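Local coordinates for protein CDP-glucose-4,6-dehydratase (Yersinia pseudotuberculosis, PDB 1RKX) that catalyses the 4,6-dehydration of CDP-D-glucose, probably to its 4-keto-6-deoxy sugar nucleotide, with a bound NAD as cofactor, at residues G22-A34 / H343-N355. Residues are numbered along the deposited sequence; the frame is centred on the assembly and turned at random.
Sequences GGWLSLWLQTMGA and HEYSITEINNYMN
I350 is a knob among W24, L27, W28 and T31. Its CG2 lies over one face of the W28 indole, 3.6 Å from the centroid of the five-membered ring and 10° off the normal, a CH-pi contact. Its CD1 reaches the backbone instead, 3.6 Å from W28 N, and CG1 meets the W24 ring edge. W28 CG stands anti to the backbone N (chi1 -161°), which carries the indole across I350 to Y353 and M354. M354 SD lies at the indole edge, near its plane, and accepts a weak hydrogen bond from W28 NE1 (3.4 Å), a Met-aromatic contact; M354 CG packs against W28 CZ2. The reciprocal knob is L27, among H343, S346, I347 and I350: its CD1 touches S346 CB at 3.9 Å, its CD2 the H343 ring. Helix 20-31 follows the first strand of the Rossmann fold and begins at the NAD-binding residues F20 and K21; its segment 22-31 and segment 343-355 of C-terminal helix 342-355 cross at -77°. W24 presents CZ3 edge-on to S346 O at 3.5 Å, while its NE1 is hydrogen-bonded to G199 O. S346 OG bonds to M342 O and W332 NE1; E237 and S240 anchor Y353 OH. A Schellman motif with G33 at C-prime ends helix 20-31.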
ATOM      1  N   GLY C  22     -12.307 -32.425  -3.558  1.00 19.03           N
ATOM      2  CA  GLY C  22     -13.578 -32.612  -4.231  1.00 20.02           C
ATOM      3  C   GLY C  22     -14.343 -33.823  -3.737  1.00 19.12           C
ATOM      4  O   GLY C  22     -15.569 -33.786  -3.645  1.00 17.66           O
ATOM      5  N   GLY C  23     -13.616 -34.897  -3.439  1.00 18.24           N
ATOM      6  CA  GLY C  23     -14.245 -36.107  -2.942  1.00 20.01           C
ATOM      7  C   GLY C  23     -14.847 -35.876  -1.570  1.00 20.44           C
ATOM      8  O   GLY C  23     -15.997 -36.238  -1.316  1.00 21.80           O
ATOM      9  N   TRP C  24     -14.082 -35.271  -0.667  1.00 19.21           N
ATOM     10  CA  TRP C  24     -14.624 -35.010   0.665  1.00 20.34           C
ATOM     11  C   TRP C  24     -15.833 -34.082   0.575  1.00 18.48           C
ATOM     12  O   TRP C  24     -16.832 -34.295   1.261  1.00 19.60           O
ATOM     13  CB  TRP C  24     -13.560 -34.400   1.590  1.00 19.24           C
ATOM     14  CG  TRP C  24     -12.632 -35.423   2.193  1.00 20.54           C
ATOM     15  CD1 TRP C  24     -11.362 -35.713   1.805  1.00 21.25           C
ATOM     16  CD2 TRP C  24     -12.926 -36.298   3.291  1.00 20.58           C
ATOM     17  NE1 TRP C  24     -10.836 -36.716   2.594  1.00 22.63           N
ATOM     18  CE2 TRP C  24     -11.779 -37.092   3.514  1.00 21.98           C
ATOM     19  CE3 TRP C  24     -14.050 -36.486   4.108  1.00 22.95           C
ATOM     20  CZ2 TRP C  24     -11.721 -38.064   4.524  1.00 22.47           C
ATOM     21  CZ3 TRP C  24     -13.995 -37.454   5.116  1.00 22.17           C
ATOM     22  CH2 TRP C  24     -12.834 -38.229   5.311  1.00 23.47           C
ATOM     23  N   LEU C  25     -15.755 -33.060  -0.273  1.00 18.41           N
ATOM     24  CA  LEU C  25     -16.879 -32.135  -0.419  1.00 18.19           C
ATOM     25  C   LEU C  25     -18.110 -32.844  -0.988  1.00 19.66           C
ATOM     26  O   LEU C  25     -19.231 -32.639  -0.505  1.00 19.22           O
ATOM     27  CB  LEU C  25     -16.519 -30.954  -1.326  1.00 18.40           C
ATOM     28  CG  LEU C  25     -17.654 -29.927  -1.481  1.00 19.87           C
ATOM     29  CD1 LEU C  25     -17.981 -29.308  -0.126  1.00 20.92           C
ATOM     30  CD2 LEU C  25     -17.257 -28.838  -2.470  1.00 20.58           C
ATOM     31  N   SER C  26     -17.904 -33.665  -2.013  1.00 17.82           N
ATOM     32  CA  SER C  26     -19.008 -34.398  -2.630  1.00 19.23           C
ATOM     33  C   SER C  26     -19.671 -35.328  -1.619  1.00 19.17           C
ATOM     34  O   SER C  26     -20.899 -35.396  -1.545  1.00 19.01           O
ATOM     35  CB  SER C  26     -18.509 -35.190  -3.837  1.00 17.80           C
ATOM     36  OG  SER C  26     -18.085 -34.302  -4.861  1.00 19.57           O
ATOM     37  N   LEU C  27     -18.859 -36.040  -0.839  1.00 18.94           N
ATOM     38  CA  LEU C  27     -19.386 -36.943   0.182  1.00 19.99           C
ATOM     39  C   LEU C  27     -20.185 -36.152   1.211  1.00 22.01           C
ATOM     40  O   LEU C  27     -21.258 -36.582   1.646  1.00 23.05           O
ATOM     41  CB  LEU C  27     -18.253 -37.678   0.894  1.00 20.06           C
ATOM     42  CG  LEU C  27     -17.551 -38.809   0.148  1.00 22.48           C
ATOM     43  CD1 LEU C  27     -16.337 -39.283   0.950  1.00 23.59           C
ATOM     44  CD2 LEU C  27     -18.540 -39.954  -0.079  1.00 23.60           C
ATOM     45  N   TRP C  28     -19.661 -34.990   1.596  1.00 21.87           N
ATOM     46  CA  TRP C  28     -20.320 -34.136   2.580  1.00 22.63           C
ATOM     47  C   TRP C  28     -21.683 -33.690   2.058  1.00 22.80           C
ATOM     48  O   TRP C  28     -22.691 -33.786   2.760  1.00 23.50           O
ATOM     49  CB  TRP C  28     -19.456 -32.906   2.880  1.00 23.67           C
ATOM     50  CG  TRP C  28     -19.798 -32.211   4.181  1.00 24.85           C
ATOM     51  CD1 TRP C  28     -20.997 -32.238   4.845  1.00 23.33           C
ATOM     52  CD2 TRP C  28     -18.932 -31.370   4.957  1.00 24.38           C
ATOM     53  NE1 TRP C  28     -20.928 -31.466   5.983  1.00 24.48           N
ATOM     54  CE2 TRP C  28     -19.672 -30.923   6.077  1.00 25.07           C
ATOM     55  CE3 TRP C  28     -17.603 -30.950   4.813  1.00 24.36           C
ATOM     56  CZ2 TRP C  28     -19.124 -30.074   7.050  1.00 25.06           C
ATOM     57  CZ3 TRP C  28     -17.056 -30.101   5.784  1.00 25.06           C
ATOM     58  CH2 TRP C  28     -17.822 -29.676   6.887  1.00 25.36           C
ATOM     59  N   LEU C  29     -21.705 -33.206   0.819  1.00 22.16           N
ATOM     60  CA  LEU C  29     -22.940 -32.753   0.185  1.00 21.09           C
ATOM     61  C   LEU C  29     -23.945 -33.904   0.107  1.00 20.18           C
ATOM     62  O   LEU C  29     -25.131 -33.720   0.385  1.00 21.51           O
ATOM     63  CB  LEU C  29     -22.643 -32.223  -1.225  1.00 19.65           C
ATOM     64  CG  LEU C  29     -21.873 -30.897  -1.289  1.00 19.96           C
ATOM     65  CD1 LEU C  29     -21.376 -30.634  -2.711  1.00 18.49           C
ATOM     66  CD2 LEU C  29     -22.785 -29.768  -0.819  1.00 19.70           C
ATOM     67  N   GLN C  30     -23.467 -35.087  -0.273  1.00 22.04           N
ATOM     68  CA  GLN C  30     -24.340 -36.257  -0.365  1.00 23.81           C
ATOM     69  C   GLN C  30     -24.990 -36.567   0.983  1.00 25.24           C
ATOM     70  O   GLN C  30     -26.201 -36.785   1.057  1.00 23.66           O
ATOM     71  CB  GLN C  30     -23.557 -37.478  -0.847  1.00 22.32           C
ATOM     72  CG  GLN C  30     -23.031 -37.355  -2.273  1.00 23.70           C
ATOM     73  CD  GLN C  30     -22.138 -38.512  -2.675  1.00 27.37           C
ATOM     74  OE1 GLN C  30     -21.317 -38.387  -3.592  1.00 28.21           O
ATOM     75  NE2 GLN C  30     -22.294 -39.646  -2.001  1.00 24.66           N
ATOM     76  N   THR C  31     -24.193 -36.577   2.051  1.00 24.05           N
ATOM     77  CA  THR C  31     -24.732 -36.876   3.375  1.00 27.55           C
ATOM     78  C   THR C  31     -25.787 -35.872   3.821  1.00 26.51           C
ATOM     79  O   THR C  31     -26.651 -36.204   4.629  1.00 28.30           O
ATOM     80  CB  THR C  31     -23.628 -36.930   4.454  1.00 31.01           C
ATOM     81  OG1 THR C  31     -23.101 -35.620   4.678  1.00 34.07           O
ATOM     82  CG2 THR C  31     -22.511 -37.847   4.019  1.00 31.35           C
ATOM     83  N   MET C  32     -25.728 -34.651   3.297  1.00 27.07           N
ATOM     84  CA  MET C  32     -26.702 -33.634   3.673  1.00 26.90           C
ATOM     85  C   MET C  32     -27.929 -33.624   2.764  1.00 26.34           C
ATOM     86  O   MET C  32     -28.766 -32.730   2.851  1.00 25.49           O
ATOM     87  CB  MET C  32     -26.045 -32.251   3.709  1.00 25.62           C
ATOM     88  CG  MET C  32     -24.967 -32.132   4.782  1.00 28.93           C
ATOM     89  SD  MET C  32     -24.435 -30.441   5.105  1.00 30.13           S
ATOM     90  CE  MET C  32     -23.569 -30.064   3.558  1.00 31.31           C
ATOM     91  N   GLY C  33     -28.025 -34.627   1.893  1.00 24.80           N
ATOM     92  CA  GLY C  33     -29.174 -34.742   1.008  1.00 26.68           C
ATOM     93  C   GLY C  33     -29.185 -33.936  -0.276  1.00 26.46           C
ATOM     94  O   GLY C  33     -30.230 -33.805  -0.914  1.00 27.05           O
ATOM     95  N   ALA C  34     -28.043 -33.389  -0.672  1.00 25.45           N
ATOM     96  CA  ALA C  34     -28.003 -32.606  -1.899  1.00 25.43           C
ATOM     97  C   ALA C  34     -27.986 -33.519  -3.120  1.00 23.79           C
ATOM     98  O   ALA C  34     -27.607 -34.685  -3.030  1.00 24.82           O
ATOM     99  CB  ALA C  34     -26.769 -31.698  -1.906  1.00 24.51           C
ATOM    100  N   HIS C 343     -16.185 -45.745   2.845  1.00 28.05           N
ATOM    101  CA  HIS C 343     -17.274 -44.861   2.458  1.00 26.49           C
ATOM    102  C   HIS C 343     -17.991 -44.471   3.745  1.00 26.71           C
ATOM    103  O   HIS C 343     -18.199 -43.292   4.023  1.00 25.50           O
ATOM    104  CB  HIS C 343     -18.257 -45.556   1.511  1.00 26.95           C
ATOM    105  CG  HIS C 343     -19.468 -44.730   1.197  1.00 26.60           C
ATOM    106  ND1 HIS C 343     -20.674 -44.897   1.843  1.00 28.33           N
ATOM    107  CD2 HIS C 343     -19.636 -43.686   0.353  1.00 28.02           C
ATOM    108  CE1 HIS C 343     -21.532 -43.991   1.411  1.00 27.77           C
ATOM    109  NE2 HIS C 343     -20.927 -43.242   0.507  1.00 28.21           N
ATOM    110  N   GLU C 344     -18.362 -45.476   4.532  1.00 30.76           N
ATOM    111  CA  GLU C 344     -19.040 -45.234   5.799  1.00 34.71           C
ATOM    112  C   GLU C 344     -18.117 -44.545   6.791  1.00 28.56           C
ATOM    113  O   GLU C 344     -18.546 -43.662   7.526  1.00 28.22           O
ATOM    114  CB  GLU C 344     -19.535 -46.549   6.405  1.00 43.09           C
ATOM    115  CG  GLU C 344     -20.683 -47.187   5.647  1.00 58.22           C
ATOM    116  CD  GLU C 344     -21.827 -46.218   5.405  1.00 65.74           C
ATOM    117  OE1 GLU C 344     -22.194 -45.476   6.342  1.00 69.29           O
ATOM    118  OE2 GLU C 344     -22.363 -46.201   4.276  1.00 69.04           O
ATOM    119  N   TYR C 345     -16.853 -44.953   6.817  1.00 26.38           N
ATOM    120  CA  TYR C 345     -15.897 -44.345   7.738  1.00 27.72           C
ATOM    121  C   TYR C 345     -15.773 -42.851   7.464  1.00 25.98           C
ATOM    122  O   TYR C 345     -15.758 -42.039   8.388  1.00 23.99           O
ATOM    123  CB  TYR C 345     -14.519 -44.996   7.605  1.00 27.45           C
ATOM    124  CG  TYR C 345     -13.550 -44.566   8.684  1.00 30.37           C
ATOM    125  CD1 TYR C 345     -13.475 -45.255   9.898  1.00 30.72           C
ATOM    126  CD2 TYR C 345     -12.723 -43.454   8.503  1.00 31.26           C
ATOM    127  CE1 TYR C 345     -12.600 -44.849  10.904  1.00 31.71           C
ATOM    128  CE2 TYR C 345     -11.845 -43.036   9.503  1.00 31.11           C
ATOM    129  CZ  TYR C 345     -11.790 -43.740  10.699  1.00 32.78           C
ATOM    130  OH  TYR C 345     -10.926 -43.350  11.696  1.00 33.43           O
ATOM    131  N   SER C 346     -15.692 -42.486   6.185  1.00 22.43           N
ATOM    132  CA  SER C 346     -15.561 -41.078   5.809  1.00 22.55           C
ATOM    133  C   SER C 346     -16.812 -40.292   6.160  1.00 22.30           C
ATOM    134  O   SER C 346     -16.732 -39.126   6.543  1.00 25.10           O
ATOM    135  CB  SER C 346     -15.256 -40.949   4.312  1.00 21.19           C
ATOM    136  OG  SER C 346     -13.999 -41.530   4.016  1.00 21.95           O
ATOM    137  N   ILE C 347     -17.970 -40.929   6.037  1.00 27.47           N
ATOM    138  CA  ILE C 347     -19.225 -40.265   6.370  1.00 29.63           C
ATOM    139  C   ILE C 347     -19.238 -39.959   7.862  1.00 27.84           C
ATOM    140  O   ILE C 347     -19.653 -38.881   8.289  1.00 26.33           O
ATOM    141  CB  ILE C 347     -20.443 -41.157   6.045  1.00 29.76           C
ATOM    142  CG1 ILE C 347     -20.465 -41.486   4.550  1.00 33.89           C
ATOM    143  CG2 ILE C 347     -21.731 -40.455   6.469  1.00 32.08           C
ATOM    144  CD1 ILE C 347     -20.472 -40.270   3.653  1.00 36.26           C
ATOM    145  N   THR C 348     -18.787 -40.925   8.656  1.00 29.19           N
ATOM    146  CA  THR C 348     -18.735 -40.747  10.102  1.00 37.20           C
ATOM    147  C   THR C 348     -17.750 -39.639  10.463  1.00 31.31           C
ATOM    148  O   THR C 348     -17.977 -38.888  11.410  1.00 29.04           O
ATOM    149  CB  THR C 348     -18.322 -42.055  10.808  1.00 38.94           C
ATOM    150  OG1 THR C 348     -19.352 -43.036  10.624  1.00 45.51           O
ATOM    151  CG2 THR C 348     -18.110 -41.821  12.300  1.00 45.06           C
ATOM    152  N   GLU C 349     -16.656 -39.537   9.709  1.00 28.17           N
ATOM    153  CA  GLU C 349     -15.672 -38.498   9.977  1.00 27.67           C
ATOM    154  C   GLU C 349     -16.321 -37.138   9.775  1.00 26.01           C
ATOM    155  O   GLU C 349     -16.116 -36.216  10.561  1.00 26.92           O
ATOM    156  CB  GLU C 349     -14.460 -38.642   9.057  1.00 28.67           C
ATOM    157  CG  GLU C 349     -13.355 -37.660   9.379  1.00 30.11           C
ATOM    158  CD  GLU C 349     -12.010 -38.335   9.529  1.00 32.40           C
ATOM    159  OE1 GLU C 349     -11.938 -39.371  10.223  1.00 32.87           O
ATOM    160  OE2 GLU C 349     -11.021 -37.826   8.964  1.00 36.19           O
ATOM    161  N   ILE C 350     -17.114 -37.018   8.716  1.00 25.33           N
ATOM    162  CA  ILE C 350     -17.806 -35.771   8.441  1.00 26.78           C
ATOM    163  C   ILE C 350     -18.769 -35.473   9.582  1.00 27.15           C
ATOM    164  O   ILE C 350     -18.882 -34.329  10.024  1.00 27.92           O
ATOM    165  CB  ILE C 350     -18.581 -35.853   7.110  1.00 25.43           C
ATOM    166  CG1 ILE C 350     -17.586 -35.844   5.943  1.00 24.87           C
ATOM    167  CG2 ILE C 350     -19.567 -34.694   7.002  1.00 26.15           C
ATOM    168  CD1 ILE C 350     -18.189 -36.218   4.599  1.00 26.00           C
ATOM    169  N   ASN C 351     -19.457 -36.503  10.066  1.00 29.44           N
ATOM    170  CA  ASN C 351     -20.397 -36.321  11.171  1.00 31.69           C
ATOM    171  C   ASN C 351     -19.661 -35.883  12.435  1.00 28.69           C
ATOM    172  O   ASN C 351     -20.129 -35.006  13.160  1.00 29.02           O
ATOM    173  CB  ASN C 351     -21.174 -37.612  11.446  1.00 36.47           C
ATOM    174  CG  ASN C 351     -22.158 -37.947  10.342  1.00 43.22           C
ATOM    175  OD1 ASN C 351     -22.851 -37.069   9.821  1.00 45.10           O
ATOM    176  ND2 ASN C 351     -22.239 -39.224   9.990  1.00 46.83           N
ATOM    177  N   ASN C 352     -18.513 -36.500  12.698  1.00 28.13           N
ATOM    178  CA  ASN C 352     -17.719 -36.148  13.869  1.00 29.27           C
ATOM    179  C   ASN C 352     -17.335 -34.675  13.800  1.00 27.90           C
ATOM    180  O   ASN C 352     -17.355 -33.972  14.809  1.00 26.04           O
ATOM    181  CB  ASN C 352     -16.454 -37.007  13.931  1.00 30.60           C
ATOM    182  CG  ASN C 352     -16.736 -38.426  14.382  1.00 35.38           C
ATOM    183  OD1 ASN C 352     -15.907 -39.321  14.210  1.00 38.11           O
ATOM    184  ND2 ASN C 352     -17.905 -38.637  14.975  1.00 35.23           N
ATOM    185  N   TYR C 353     -16.988 -34.213  12.602  1.00 25.51           N
ATOM    186  CA  TYR C 353     -16.604 -32.819  12.415  1.00 26.18           C
ATOM    187  C   TYR C 353     -17.789 -31.902  12.689  1.00 26.17           C
ATOM    188  O   TYR C 353     -17.681 -30.948  13.459  1.00 26.69           O
ATOM    189  CB  TYR C 353     -16.120 -32.579  10.984  1.00 24.87           C
ATOM    190  CG  TYR C 353     -15.602 -31.178  10.766  1.00 23.92           C
ATOM    191  CD1 TYR C 353     -14.286 -30.848  11.083  1.00 22.57           C
ATOM    192  CD2 TYR C 353     -16.438 -30.170  10.283  1.00 21.74           C
ATOM    193  CE1 TYR C 353     -13.815 -29.547  10.929  1.00 23.36           C
ATOM    194  CE2 TYR C 353     -15.977 -28.869  10.125  1.00 23.33           C
ATOM    195  CZ  TYR C 353     -14.662 -28.566  10.452  1.00 22.00           C
ATOM    196  OH  TYR C 353     -14.198 -27.281  10.306  1.00 23.28           O
ATOM    197  N   MET C 354     -18.917 -32.179  12.046  1.00 29.44           N
ATOM    198  CA  MET C 354     -20.095 -31.346  12.237  1.00 31.69           C
ATOM    199  C   MET C 354     -20.581 -31.311  13.673  1.00 32.03           C
ATOM    200  O   MET C 354     -21.082 -30.286  14.128  1.00 31.92           O
ATOM    201  CB  MET C 354     -21.235 -31.799  11.327  1.00 33.31           C
ATOM    202  CG  MET C 354     -21.012 -31.474   9.861  1.00 40.77           C
ATOM    203  SD  MET C 354     -22.564 -31.212   8.984  1.00 44.40           S
ATOM    204  CE  MET C 354     -23.041 -32.911   8.633  1.00 45.94           C
ATOM    205  N   ASN C 355     -20.430 -32.425  14.386  1.00 32.82           N
ATOM    206  CA  ASN C 355     -20.867 -32.503  15.776  1.00 36.13           C
ATOM    207  C   ASN C 355     -19.858 -31.938  16.772  1.00 38.92           C
ATOM    208  O   ASN C 355     -20.179 -31.768  17.948  1.00 38.42           O
ATOM    209  CB  ASN C 355     -21.195 -33.950  16.154  1.00 35.79           C
ATOM    210  CG  ASN C 355     -22.400 -34.489  15.409  1.00 34.92           C
ATOM    211  OD1 ASN C 355     -23.447 -33.845  15.356  1.00 34.41           O
ATOM    212  ND2 ASN C 355     -22.263 -35.679  14.840  1.00 34.48           N
TER